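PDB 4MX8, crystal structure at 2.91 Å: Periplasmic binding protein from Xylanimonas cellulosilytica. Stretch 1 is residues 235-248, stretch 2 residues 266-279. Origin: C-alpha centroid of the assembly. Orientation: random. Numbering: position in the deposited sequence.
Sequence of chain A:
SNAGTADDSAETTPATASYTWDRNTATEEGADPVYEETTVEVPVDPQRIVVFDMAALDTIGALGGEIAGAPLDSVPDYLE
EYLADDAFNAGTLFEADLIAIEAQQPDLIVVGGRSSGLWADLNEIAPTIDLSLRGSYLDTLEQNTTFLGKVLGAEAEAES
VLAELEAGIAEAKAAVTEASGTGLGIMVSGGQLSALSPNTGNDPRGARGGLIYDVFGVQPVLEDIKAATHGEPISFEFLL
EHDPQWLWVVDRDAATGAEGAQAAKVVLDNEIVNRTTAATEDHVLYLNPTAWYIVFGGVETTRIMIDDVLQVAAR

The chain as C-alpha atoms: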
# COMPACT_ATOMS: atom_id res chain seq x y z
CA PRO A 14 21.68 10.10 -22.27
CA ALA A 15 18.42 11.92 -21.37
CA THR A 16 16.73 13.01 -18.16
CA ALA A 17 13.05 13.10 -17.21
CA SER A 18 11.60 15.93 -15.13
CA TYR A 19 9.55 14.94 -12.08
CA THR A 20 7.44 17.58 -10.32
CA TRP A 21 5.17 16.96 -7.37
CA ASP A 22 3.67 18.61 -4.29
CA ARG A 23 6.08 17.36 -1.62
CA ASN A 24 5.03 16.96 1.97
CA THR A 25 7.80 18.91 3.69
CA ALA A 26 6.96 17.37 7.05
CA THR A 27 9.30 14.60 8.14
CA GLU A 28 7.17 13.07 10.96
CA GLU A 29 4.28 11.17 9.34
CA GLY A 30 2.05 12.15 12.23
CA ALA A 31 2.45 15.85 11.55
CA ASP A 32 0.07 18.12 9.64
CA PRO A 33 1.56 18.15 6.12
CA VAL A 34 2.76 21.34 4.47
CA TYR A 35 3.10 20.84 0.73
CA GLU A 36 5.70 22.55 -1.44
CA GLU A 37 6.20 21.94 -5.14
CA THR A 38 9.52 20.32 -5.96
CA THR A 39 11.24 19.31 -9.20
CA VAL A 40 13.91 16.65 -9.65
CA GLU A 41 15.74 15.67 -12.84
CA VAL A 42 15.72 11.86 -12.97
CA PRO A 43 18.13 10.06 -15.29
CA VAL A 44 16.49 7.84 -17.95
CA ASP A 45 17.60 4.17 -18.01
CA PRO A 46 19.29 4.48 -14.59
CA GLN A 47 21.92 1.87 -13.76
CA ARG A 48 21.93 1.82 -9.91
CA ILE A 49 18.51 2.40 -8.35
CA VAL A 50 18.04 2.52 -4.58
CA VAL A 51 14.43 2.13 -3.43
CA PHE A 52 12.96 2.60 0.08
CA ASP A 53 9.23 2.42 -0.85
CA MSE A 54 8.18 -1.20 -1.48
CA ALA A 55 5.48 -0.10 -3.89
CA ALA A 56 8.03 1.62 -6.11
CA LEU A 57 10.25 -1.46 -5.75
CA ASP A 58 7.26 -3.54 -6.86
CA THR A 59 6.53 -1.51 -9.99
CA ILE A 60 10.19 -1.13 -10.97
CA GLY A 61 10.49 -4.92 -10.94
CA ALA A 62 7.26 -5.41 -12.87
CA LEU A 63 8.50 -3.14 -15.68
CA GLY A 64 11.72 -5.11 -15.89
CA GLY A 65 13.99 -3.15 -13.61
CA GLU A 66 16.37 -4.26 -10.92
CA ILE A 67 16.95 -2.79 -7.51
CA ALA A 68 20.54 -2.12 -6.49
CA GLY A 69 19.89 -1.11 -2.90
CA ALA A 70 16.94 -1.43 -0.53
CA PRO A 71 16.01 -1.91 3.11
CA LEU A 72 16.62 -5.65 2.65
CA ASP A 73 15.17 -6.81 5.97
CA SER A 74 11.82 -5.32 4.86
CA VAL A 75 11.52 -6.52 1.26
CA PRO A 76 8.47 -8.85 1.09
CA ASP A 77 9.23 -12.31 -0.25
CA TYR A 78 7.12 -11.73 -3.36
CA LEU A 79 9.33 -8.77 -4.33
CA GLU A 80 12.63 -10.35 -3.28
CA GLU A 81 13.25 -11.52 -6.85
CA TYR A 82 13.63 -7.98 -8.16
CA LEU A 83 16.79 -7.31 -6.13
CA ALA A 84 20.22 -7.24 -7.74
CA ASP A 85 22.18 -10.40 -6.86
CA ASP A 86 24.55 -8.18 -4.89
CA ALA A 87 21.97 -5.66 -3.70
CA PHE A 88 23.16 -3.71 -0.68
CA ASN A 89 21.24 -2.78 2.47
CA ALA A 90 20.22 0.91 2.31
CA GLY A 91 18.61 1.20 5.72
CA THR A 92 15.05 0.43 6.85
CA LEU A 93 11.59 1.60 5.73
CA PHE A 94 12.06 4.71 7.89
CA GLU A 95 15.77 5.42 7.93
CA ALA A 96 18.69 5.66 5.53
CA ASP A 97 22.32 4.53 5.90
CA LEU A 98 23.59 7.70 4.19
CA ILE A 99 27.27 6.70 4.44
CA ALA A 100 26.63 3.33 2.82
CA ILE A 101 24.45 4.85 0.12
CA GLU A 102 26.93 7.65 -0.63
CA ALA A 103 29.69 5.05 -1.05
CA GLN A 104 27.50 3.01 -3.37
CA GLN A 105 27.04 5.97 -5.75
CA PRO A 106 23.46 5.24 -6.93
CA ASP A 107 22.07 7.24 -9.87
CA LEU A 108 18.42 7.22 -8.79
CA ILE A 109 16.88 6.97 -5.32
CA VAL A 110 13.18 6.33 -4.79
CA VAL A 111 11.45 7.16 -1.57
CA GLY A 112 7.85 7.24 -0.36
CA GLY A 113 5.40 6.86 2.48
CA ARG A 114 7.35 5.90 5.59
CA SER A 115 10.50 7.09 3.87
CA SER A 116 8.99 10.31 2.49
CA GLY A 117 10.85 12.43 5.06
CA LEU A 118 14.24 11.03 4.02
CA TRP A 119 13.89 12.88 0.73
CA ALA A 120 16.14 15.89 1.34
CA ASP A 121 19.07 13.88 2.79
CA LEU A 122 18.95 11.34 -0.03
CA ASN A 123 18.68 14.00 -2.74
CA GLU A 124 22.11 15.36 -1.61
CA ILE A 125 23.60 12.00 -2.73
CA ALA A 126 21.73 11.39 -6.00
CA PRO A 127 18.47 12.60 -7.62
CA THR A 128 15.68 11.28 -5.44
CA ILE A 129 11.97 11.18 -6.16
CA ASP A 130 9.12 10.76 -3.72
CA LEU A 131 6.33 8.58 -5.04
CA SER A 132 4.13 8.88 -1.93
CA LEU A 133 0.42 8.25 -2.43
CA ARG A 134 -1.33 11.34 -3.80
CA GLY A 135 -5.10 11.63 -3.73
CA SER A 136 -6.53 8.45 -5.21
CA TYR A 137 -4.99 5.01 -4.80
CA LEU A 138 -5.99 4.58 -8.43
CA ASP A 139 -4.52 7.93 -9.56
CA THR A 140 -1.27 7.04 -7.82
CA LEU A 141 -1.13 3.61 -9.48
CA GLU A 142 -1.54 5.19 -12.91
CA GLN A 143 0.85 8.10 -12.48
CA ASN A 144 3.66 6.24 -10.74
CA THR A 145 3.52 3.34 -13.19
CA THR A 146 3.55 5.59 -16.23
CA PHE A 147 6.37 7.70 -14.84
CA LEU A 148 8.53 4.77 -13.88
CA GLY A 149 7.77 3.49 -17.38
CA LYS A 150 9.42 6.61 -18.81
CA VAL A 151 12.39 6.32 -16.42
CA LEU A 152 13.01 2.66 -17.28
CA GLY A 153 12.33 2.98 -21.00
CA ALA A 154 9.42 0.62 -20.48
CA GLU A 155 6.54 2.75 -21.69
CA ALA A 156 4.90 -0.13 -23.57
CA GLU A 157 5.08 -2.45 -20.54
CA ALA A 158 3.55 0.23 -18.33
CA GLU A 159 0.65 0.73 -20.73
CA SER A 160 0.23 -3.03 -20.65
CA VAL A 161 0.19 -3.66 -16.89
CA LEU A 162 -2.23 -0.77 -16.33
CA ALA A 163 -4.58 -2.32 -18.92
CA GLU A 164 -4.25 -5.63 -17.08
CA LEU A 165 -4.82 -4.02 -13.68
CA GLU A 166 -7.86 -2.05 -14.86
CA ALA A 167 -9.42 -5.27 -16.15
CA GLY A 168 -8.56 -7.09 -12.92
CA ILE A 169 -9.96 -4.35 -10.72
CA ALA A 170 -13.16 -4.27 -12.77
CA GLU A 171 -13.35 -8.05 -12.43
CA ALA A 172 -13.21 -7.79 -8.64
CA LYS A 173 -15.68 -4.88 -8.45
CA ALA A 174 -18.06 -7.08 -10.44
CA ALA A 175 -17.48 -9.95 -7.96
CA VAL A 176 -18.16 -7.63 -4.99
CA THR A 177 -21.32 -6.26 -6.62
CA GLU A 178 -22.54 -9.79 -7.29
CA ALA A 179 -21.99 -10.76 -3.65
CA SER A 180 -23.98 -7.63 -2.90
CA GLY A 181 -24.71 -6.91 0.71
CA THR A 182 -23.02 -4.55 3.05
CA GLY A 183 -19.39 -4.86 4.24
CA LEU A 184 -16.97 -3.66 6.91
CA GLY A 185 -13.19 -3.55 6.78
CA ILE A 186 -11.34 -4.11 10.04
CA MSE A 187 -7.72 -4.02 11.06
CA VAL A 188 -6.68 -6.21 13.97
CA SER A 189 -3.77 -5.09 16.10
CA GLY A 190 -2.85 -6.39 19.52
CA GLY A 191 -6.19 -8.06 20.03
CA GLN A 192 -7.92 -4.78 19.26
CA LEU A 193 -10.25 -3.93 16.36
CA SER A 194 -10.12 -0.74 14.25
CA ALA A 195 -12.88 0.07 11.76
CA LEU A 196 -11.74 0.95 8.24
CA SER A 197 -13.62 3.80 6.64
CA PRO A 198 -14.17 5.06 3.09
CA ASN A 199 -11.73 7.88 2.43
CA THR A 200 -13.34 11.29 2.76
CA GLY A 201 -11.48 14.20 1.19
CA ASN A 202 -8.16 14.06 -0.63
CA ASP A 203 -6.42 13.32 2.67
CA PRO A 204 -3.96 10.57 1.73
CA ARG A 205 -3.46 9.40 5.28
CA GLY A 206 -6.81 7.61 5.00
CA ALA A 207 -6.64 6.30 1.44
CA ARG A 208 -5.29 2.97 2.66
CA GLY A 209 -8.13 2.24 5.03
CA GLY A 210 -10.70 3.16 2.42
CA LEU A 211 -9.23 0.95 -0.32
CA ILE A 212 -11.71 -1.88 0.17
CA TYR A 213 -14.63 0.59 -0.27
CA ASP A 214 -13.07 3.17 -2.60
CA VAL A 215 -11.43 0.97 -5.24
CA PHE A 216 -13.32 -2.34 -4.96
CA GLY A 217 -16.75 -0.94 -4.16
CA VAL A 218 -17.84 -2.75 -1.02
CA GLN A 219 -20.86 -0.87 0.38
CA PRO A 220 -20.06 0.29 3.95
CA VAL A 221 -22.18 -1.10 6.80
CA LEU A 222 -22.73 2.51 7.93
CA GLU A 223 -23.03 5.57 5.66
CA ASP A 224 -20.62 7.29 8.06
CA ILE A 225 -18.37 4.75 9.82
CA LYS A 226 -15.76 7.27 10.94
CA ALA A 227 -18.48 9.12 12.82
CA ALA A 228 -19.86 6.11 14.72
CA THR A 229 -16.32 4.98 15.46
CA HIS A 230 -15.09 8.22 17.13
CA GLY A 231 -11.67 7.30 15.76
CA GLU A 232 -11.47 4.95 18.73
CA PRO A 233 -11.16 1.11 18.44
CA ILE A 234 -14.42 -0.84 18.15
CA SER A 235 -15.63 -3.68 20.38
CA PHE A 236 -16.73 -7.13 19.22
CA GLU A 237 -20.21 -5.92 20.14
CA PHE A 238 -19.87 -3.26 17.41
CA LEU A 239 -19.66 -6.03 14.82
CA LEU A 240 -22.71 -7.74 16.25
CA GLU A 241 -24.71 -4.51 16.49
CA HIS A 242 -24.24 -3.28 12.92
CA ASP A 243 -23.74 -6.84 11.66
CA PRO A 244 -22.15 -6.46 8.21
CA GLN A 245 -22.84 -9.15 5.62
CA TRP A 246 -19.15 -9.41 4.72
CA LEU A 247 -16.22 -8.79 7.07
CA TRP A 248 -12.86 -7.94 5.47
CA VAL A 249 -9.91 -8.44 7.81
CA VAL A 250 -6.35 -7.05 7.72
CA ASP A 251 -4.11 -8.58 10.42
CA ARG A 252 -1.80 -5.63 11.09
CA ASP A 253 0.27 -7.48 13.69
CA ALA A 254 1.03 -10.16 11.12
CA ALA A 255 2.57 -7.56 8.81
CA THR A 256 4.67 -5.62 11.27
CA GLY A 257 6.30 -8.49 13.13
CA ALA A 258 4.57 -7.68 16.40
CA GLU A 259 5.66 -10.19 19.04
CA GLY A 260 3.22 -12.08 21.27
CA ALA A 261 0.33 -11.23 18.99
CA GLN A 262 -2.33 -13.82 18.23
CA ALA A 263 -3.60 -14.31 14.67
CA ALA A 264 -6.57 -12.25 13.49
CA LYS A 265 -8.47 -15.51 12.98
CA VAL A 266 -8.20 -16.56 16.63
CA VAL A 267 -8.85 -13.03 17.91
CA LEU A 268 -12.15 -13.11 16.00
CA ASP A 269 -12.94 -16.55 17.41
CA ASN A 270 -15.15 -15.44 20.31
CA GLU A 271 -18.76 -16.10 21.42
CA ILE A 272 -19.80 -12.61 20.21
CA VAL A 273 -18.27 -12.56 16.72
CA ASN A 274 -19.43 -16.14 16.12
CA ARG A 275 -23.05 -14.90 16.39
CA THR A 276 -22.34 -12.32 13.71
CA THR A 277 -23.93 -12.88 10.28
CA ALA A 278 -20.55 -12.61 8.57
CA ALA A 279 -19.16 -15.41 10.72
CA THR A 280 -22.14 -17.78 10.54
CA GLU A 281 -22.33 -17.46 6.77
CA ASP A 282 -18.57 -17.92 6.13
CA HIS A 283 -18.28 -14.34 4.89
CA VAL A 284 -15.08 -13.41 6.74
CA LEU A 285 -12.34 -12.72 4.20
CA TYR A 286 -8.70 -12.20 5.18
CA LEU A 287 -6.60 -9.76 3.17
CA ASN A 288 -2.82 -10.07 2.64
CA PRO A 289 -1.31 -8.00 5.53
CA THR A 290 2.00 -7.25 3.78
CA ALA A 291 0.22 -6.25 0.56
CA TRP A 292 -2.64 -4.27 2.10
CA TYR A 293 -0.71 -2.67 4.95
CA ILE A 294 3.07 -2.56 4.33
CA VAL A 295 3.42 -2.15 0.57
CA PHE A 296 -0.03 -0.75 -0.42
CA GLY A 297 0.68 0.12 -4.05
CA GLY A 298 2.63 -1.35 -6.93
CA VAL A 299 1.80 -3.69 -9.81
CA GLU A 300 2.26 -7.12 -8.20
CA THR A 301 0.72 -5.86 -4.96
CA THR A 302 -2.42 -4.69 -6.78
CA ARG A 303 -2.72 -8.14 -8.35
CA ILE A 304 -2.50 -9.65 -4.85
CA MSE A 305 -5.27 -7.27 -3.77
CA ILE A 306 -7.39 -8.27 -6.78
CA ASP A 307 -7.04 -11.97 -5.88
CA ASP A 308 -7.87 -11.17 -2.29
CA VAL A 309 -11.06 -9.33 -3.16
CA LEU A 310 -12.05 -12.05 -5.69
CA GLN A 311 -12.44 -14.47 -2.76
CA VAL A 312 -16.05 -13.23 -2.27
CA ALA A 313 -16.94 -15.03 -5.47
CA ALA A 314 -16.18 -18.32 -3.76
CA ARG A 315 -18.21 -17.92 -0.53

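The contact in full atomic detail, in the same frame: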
# COMPACT_ATOMS: atom_id res chain seq x y z
N SER A 235 -15.51 -2.45 19.62
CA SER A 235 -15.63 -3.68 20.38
C SER A 235 -16.14 -4.80 19.48
O SER A 235 -16.58 -4.54 18.37
CB SER A 235 -16.61 -3.47 21.53
OG SER A 235 -17.85 -3.00 21.05
N PHE A 236 -16.10 -6.04 19.96
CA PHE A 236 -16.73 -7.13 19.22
C PHE A 236 -18.22 -6.87 19.11
O PHE A 236 -18.84 -7.18 18.10
CB PHE A 236 -16.48 -8.48 19.88
CG PHE A 236 -15.04 -8.86 19.94
CD1 PHE A 236 -14.31 -9.02 18.78
CD2 PHE A 236 -14.42 -9.08 21.15
CE1 PHE A 236 -12.97 -9.39 18.83
CE2 PHE A 236 -13.09 -9.44 21.21
CZ PHE A 236 -12.36 -9.60 20.05
N GLU A 237 -18.79 -6.26 20.14
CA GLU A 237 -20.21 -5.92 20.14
C GLU A 237 -20.61 -4.96 19.01
O GLU A 237 -21.75 -4.98 18.54
CB GLU A 237 -20.61 -5.34 21.50
CG GLU A 237 -20.57 -6.34 22.64
CD GLU A 237 -19.23 -6.37 23.35
OE1 GLU A 237 -19.16 -6.89 24.49
OE2 GLU A 237 -18.25 -5.88 22.77
N PHE A 238 -19.66 -4.14 18.56
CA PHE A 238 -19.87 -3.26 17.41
C PHE A 238 -20.19 -4.09 16.18
O PHE A 238 -21.10 -3.76 15.42
CB PHE A 238 -18.62 -2.40 17.17
CG PHE A 238 -18.75 -1.39 16.05
CD1 PHE A 238 -18.53 -1.76 14.73
CD2 PHE A 238 -19.06 -0.06 16.33
CE1 PHE A 238 -18.64 -0.83 13.69
CE2 PHE A 238 -19.16 0.87 15.30
CZ PHE A 238 -18.95 0.48 13.98
N LEU A 239 -19.44 -5.17 15.98
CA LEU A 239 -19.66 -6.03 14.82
C LEU A 239 -21.06 -6.58 14.87
O LEU A 239 -21.80 -6.51 13.89
CB LEU A 239 -18.66 -7.18 14.78
CG LEU A 239 -17.22 -6.75 14.58
CD1 LEU A 239 -16.31 -7.96 14.55
CD2 LEU A 239 -17.10 -5.96 13.31
N LEU A 240 -21.42 -7.10 16.04
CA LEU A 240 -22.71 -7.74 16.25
C LEU A 240 -23.87 -6.76 16.10
O LEU A 240 -24.91 -7.11 15.54
CB LEU A 240 -22.77 -8.37 17.63
CG LEU A 240 -23.95 -9.30 17.77
CD1 LEU A 240 -23.86 -10.38 16.72
CD2 LEU A 240 -23.92 -9.89 19.13
N GLU A 241 -23.69 -5.54 16.59
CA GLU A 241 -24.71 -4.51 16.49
C GLU A 241 -25.07 -4.18 15.05
O GLU A 241 -26.22 -4.33 14.65
CB GLU A 241 -24.27 -3.23 17.21
CG GLU A 241 -25.04 -1.98 16.82
CD GLU A 241 -24.90 -0.86 17.83
OE1 GLU A 241 -23.88 -0.83 18.57
OE2 GLU A 241 -25.81 -0.00 17.91
N HIS A 242 -24.07 -3.74 14.29
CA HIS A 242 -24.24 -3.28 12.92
C HIS A 242 -24.22 -4.43 11.92
O HIS A 242 -24.67 -4.28 10.78
CB HIS A 242 -23.15 -2.27 12.57
CG HIS A 242 -23.15 -1.08 13.47
ND1 HIS A 242 -24.23 -0.22 13.56
CD2 HIS A 242 -22.24 -0.63 14.36
CE1 HIS A 242 -23.96 0.72 14.45
NE2 HIS A 242 -22.76 0.50 14.95
N ASP A 243 -23.70 -5.57 12.38
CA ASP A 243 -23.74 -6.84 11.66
C ASP A 243 -23.62 -6.74 10.14
O ASP A 243 -24.61 -6.86 9.42
CB ASP A 243 -24.99 -7.63 12.05
CG ASP A 243 -24.98 -9.04 11.51
OD1 ASP A 243 -26.06 -9.52 11.11
OD2 ASP A 243 -23.88 -9.66 11.46
N PRO A 244 -22.40 -6.53 9.65
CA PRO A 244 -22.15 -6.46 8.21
C PRO A 244 -22.26 -7.84 7.60
O PRO A 244 -21.94 -8.83 8.28
CB PRO A 244 -20.70 -5.96 8.13
CG PRO A 244 -20.08 -6.37 9.41
CD PRO A 244 -21.17 -6.37 10.44
N GLN A 245 -22.71 -7.90 6.35
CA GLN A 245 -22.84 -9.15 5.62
C GLN A 245 -21.47 -9.78 5.33
O GLN A 245 -21.31 -10.99 5.40
CB GLN A 245 -23.60 -8.92 4.32
CG GLN A 245 -23.89 -10.20 3.57
CD GLN A 245 -24.98 -11.01 4.24
OE1 GLN A 245 -25.85 -10.44 4.88
NE2 GLN A 245 -24.92 -12.33 4.11
N TRP A 246 -20.50 -8.94 4.99
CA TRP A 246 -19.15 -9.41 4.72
C TRP A 246 -18.20 -8.66 5.63
O TRP A 246 -18.33 -7.44 5.81
CB TRP A 246 -18.79 -9.10 3.28
CG TRP A 246 -19.67 -9.74 2.30
CD1 TRP A 246 -20.76 -9.20 1.70
CD2 TRP A 246 -19.55 -11.07 1.79
NE1 TRP A 246 -21.33 -10.11 0.84
CE2 TRP A 246 -20.60 -11.27 0.88
CE3 TRP A 246 -18.65 -12.11 2.02
CZ2 TRP A 246 -20.77 -12.47 0.20
CZ3 TRP A 246 -18.82 -13.30 1.34
CH2 TRP A 246 -19.88 -13.48 0.44
N LEU A 247 -17.24 -9.39 6.21
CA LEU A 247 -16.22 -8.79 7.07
C LEU A 247 -14.86 -9.01 6.43
O LEU A 247 -14.46 -10.15 6.21
CB LEU A 247 -16.25 -9.42 8.46
CG LEU A 247 -15.33 -8.89 9.57
CD1 LEU A 247 -15.79 -7.54 10.07
CD2 LEU A 247 -15.26 -9.87 10.72
N TRP A 248 -14.17 -7.91 6.13
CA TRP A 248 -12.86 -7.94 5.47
C TRP A 248 -11.75 -7.60 6.45
O TRP A 248 -11.69 -6.48 6.93
CB TRP A 248 -12.81 -6.92 4.34
CG TRP A 248 -13.81 -7.13 3.24
CD1 TRP A 248 -15.09 -6.65 3.20
CD2 TRP A 248 -13.62 -7.85 2.02
NE1 TRP A 248 -15.70 -7.03 2.03
CE2 TRP A 248 -14.82 -7.76 1.29
CE3 TRP A 248 -12.54 -8.54 1.47
CZ2 TRP A 248 -14.97 -8.34 0.04
CZ3 TRP A 248 -12.70 -9.12 0.23
CH2 TRP A 248 -13.91 -9.02 -0.47
N VAL A 266 -7.87 -16.15 15.27
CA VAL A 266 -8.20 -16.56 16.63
C VAL A 266 -8.75 -15.41 17.48
O VAL A 266 -9.59 -15.64 18.34
CB VAL A 266 -7.04 -17.31 17.38
CG1 VAL A 266 -5.93 -17.71 16.42
CG2 VAL A 266 -6.50 -16.50 18.55
N VAL A 267 -8.30 -14.19 17.22
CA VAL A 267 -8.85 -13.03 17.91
C VAL A 267 -10.34 -12.89 17.64
O VAL A 267 -11.11 -12.52 18.53
CB VAL A 267 -8.14 -11.74 17.45
CG1 VAL A 267 -8.90 -10.51 17.91
CG2 VAL A 267 -6.72 -11.72 17.95
N LEU A 268 -10.75 -13.19 16.41
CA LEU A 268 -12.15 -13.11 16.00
C LEU A 268 -12.92 -14.40 16.32
O LEU A 268 -14.09 -14.53 15.97
CB LEU A 268 -12.26 -12.78 14.51
CG LEU A 268 -11.73 -11.41 14.11
CD1 LEU A 268 -11.76 -11.25 12.60
CD2 LEU A 268 -12.54 -10.31 14.78
N ASP A 269 -12.27 -15.34 16.97
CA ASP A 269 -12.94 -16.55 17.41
C ASP A 269 -13.43 -16.39 18.85
O ASP A 269 -12.81 -16.88 19.79
CB ASP A 269 -12.02 -17.77 17.29
CG ASP A 269 -12.79 -19.07 17.33
OD1 ASP A 269 -14.01 -19.04 17.11
OD2 ASP A 269 -12.16 -20.12 17.57
N ASN A 270 -14.54 -15.66 19.01
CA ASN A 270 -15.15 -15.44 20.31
C ASN A 270 -16.68 -15.49 20.27
O ASN A 270 -17.28 -15.14 19.26
CB ASN A 270 -14.67 -14.12 20.90
CG ASN A 270 -15.14 -12.93 20.12
OD1 ASN A 270 -16.28 -12.49 20.27
ND2 ASN A 270 -14.27 -12.38 19.29
N GLU A 271 -17.30 -15.95 21.35
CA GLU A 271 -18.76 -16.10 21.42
C GLU A 271 -19.59 -14.99 20.74
O GLU A 271 -20.65 -15.27 20.20
CB GLU A 271 -19.21 -16.26 22.88
CG GLU A 271 -20.47 -15.48 23.22
CD GLU A 271 -20.23 -14.32 24.17
OE1 GLU A 271 -19.26 -14.39 24.96
OE2 GLU A 271 -21.01 -13.35 24.14
N ILE A 272 -19.10 -13.75 20.78
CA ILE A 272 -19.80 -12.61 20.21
C ILE A 272 -19.71 -12.58 18.68
O ILE A 272 -20.72 -12.59 17.99
CB ILE A 272 -19.23 -11.28 20.73
CG1 ILE A 272 -19.25 -11.24 22.26
CG2 ILE A 272 -19.98 -10.09 20.15
CD1 ILE A 272 -18.79 -9.93 22.83
N VAL A 273 -18.48 -12.54 18.16
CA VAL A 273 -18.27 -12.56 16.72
C VAL A 273 -18.87 -13.80 16.07
O VAL A 273 -19.37 -13.72 14.96
CB VAL A 273 -16.76 -12.40 16.35
CG1 VAL A 273 -16.52 -12.73 14.89
CG2 VAL A 273 -16.29 -10.98 16.64
N ASN A 274 -18.86 -14.95 16.74
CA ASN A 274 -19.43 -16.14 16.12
C ASN A 274 -20.95 -16.10 15.92
O ASN A 274 -21.51 -16.97 15.26
CB ASN A 274 -19.06 -17.41 16.88
CG ASN A 274 -17.58 -17.68 16.86
OD1 ASN A 274 -16.98 -17.92 17.91
ND2 ASN A 274 -16.98 -17.65 15.68
N ARG A 275 -21.60 -15.09 16.50
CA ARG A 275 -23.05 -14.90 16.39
C ARG A 275 -23.36 -13.96 15.24
O ARG A 275 -24.48 -13.88 14.74
CB ARG A 275 -23.61 -14.31 17.69
CG ARG A 275 -23.92 -15.34 18.75
CD ARG A 275 -24.57 -14.70 19.96
NE ARG A 275 -23.61 -14.08 20.87
CZ ARG A 275 -23.78 -12.88 21.42
NH1 ARG A 275 -24.86 -12.18 21.14
NH2 ARG A 275 -22.87 -12.38 22.24
N THR A 276 -22.33 -13.24 14.83
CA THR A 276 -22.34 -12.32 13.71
C THR A 276 -22.77 -13.01 12.41
O THR A 276 -22.47 -14.18 12.20
CB THR A 276 -20.92 -11.73 13.61
OG1 THR A 276 -20.88 -10.49 14.33
CG2 THR A 276 -20.45 -11.55 12.19
N THR A 277 -23.51 -12.30 11.55
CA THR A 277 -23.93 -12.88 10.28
C THR A 277 -22.73 -13.28 9.44
O THR A 277 -22.67 -14.40 8.92
CB THR A 277 -24.82 -11.93 9.44
OG1 THR A 277 -26.09 -11.78 10.07
CG2 THR A 277 -25.03 -12.49 8.05
N ALA A 278 -21.78 -12.35 9.32
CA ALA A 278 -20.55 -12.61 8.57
C ALA A 278 -19.90 -13.93 8.97
O ALA A 278 -19.53 -14.73 8.12
CB ALA A 278 -19.59 -11.45 8.74
N ALA A 279 -19.78 -14.18 10.26
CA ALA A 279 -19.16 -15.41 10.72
C ALA A 279 -20.02 -16.65 10.42
O ALA A 279 -19.50 -17.64 9.92
CB ALA A 279 -18.84 -15.33 12.20

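Stretch 1 carries a short helix and then a strand past the end of one helix, a loop, a 3-10 turn and the start of another helix in stretch 2, and together they bury 825 Å² of surface. Ser 235 touches nothing in stretch 2 but prepares the helix that does: its OG accepts a capping bond from Phe 238 N at 3.3 Å, a role suited to a short hydroxyl side chain at the N-cap.

Phe 236 is the main anchor, covered over 105 Å² by stretch 2. Its CA-to-CB bond points toward the partner, and the broad, flat ring can meet several neighbours at once. Asn 270 ND2 lies over one face, 3.3 Å from Phe 236 CE1, while Leu 268 CD2 sits at the edge, 4.2 Å from the same CE1. Val 273 CG2 approaches Phe 236 CD1 to 3.5 Å, and Ile 272 CG2 packs against Phe 236 CB at 3.9 Å. The amide over the ring is held by its own stretch: Asn 270 ND2 donates to Val 267 O at 3.3 Å, and Val 273 N donates to Asn 270 OD1 at 3.0 Å.

Glu 237 starts away from the partner, but its end returns, bringing OE1 to 3.5 Å from Ile 272 CD1; the residue is exposed, as suits a charge. One turn on from Phe 236, the buried Leu 239 turns its CD1 methyl to Val 273, 3.7 Å from Val 273 CG2, apolar against apolar. Leu 240, apolar and long enough to reach across from a sideways start, sets its CD2 4.1 Å from Ile 272 CG2 and 3.2 Å from Arg 275 NH1. That arginine's charge is met within stretch 2 by a salt bridge, Arg 275 NH2 to Glu 271 OE2 at 2.8 Å.

Asp 243, the first residue to leave helical geometry, has positive phi and supplies the hydrogen bonds between the stretches. Thr 277 OG1 donates to Asp 243 OD1 at a very short 2.5 Å, and Thr 277 N donates to Asp 243 OD2 at 2.7 Å. A carboxylate suits this place because its two oxygens can receive the hydroxyl and the backbone amide of one residue at the start of a helix.

Beyond it Ala 278, with its small side chain, lies close to stretch 1: its CB is 3.5 Å from Pro 244 O, and its CA 3.6 Å from Gln 245 O. Leu 247, a buried apolar strand residue, points toward stretch 2, placing CB 3.9 Å from Ala 278 CB and CD2 4.2 Å from Leu 268 CD1.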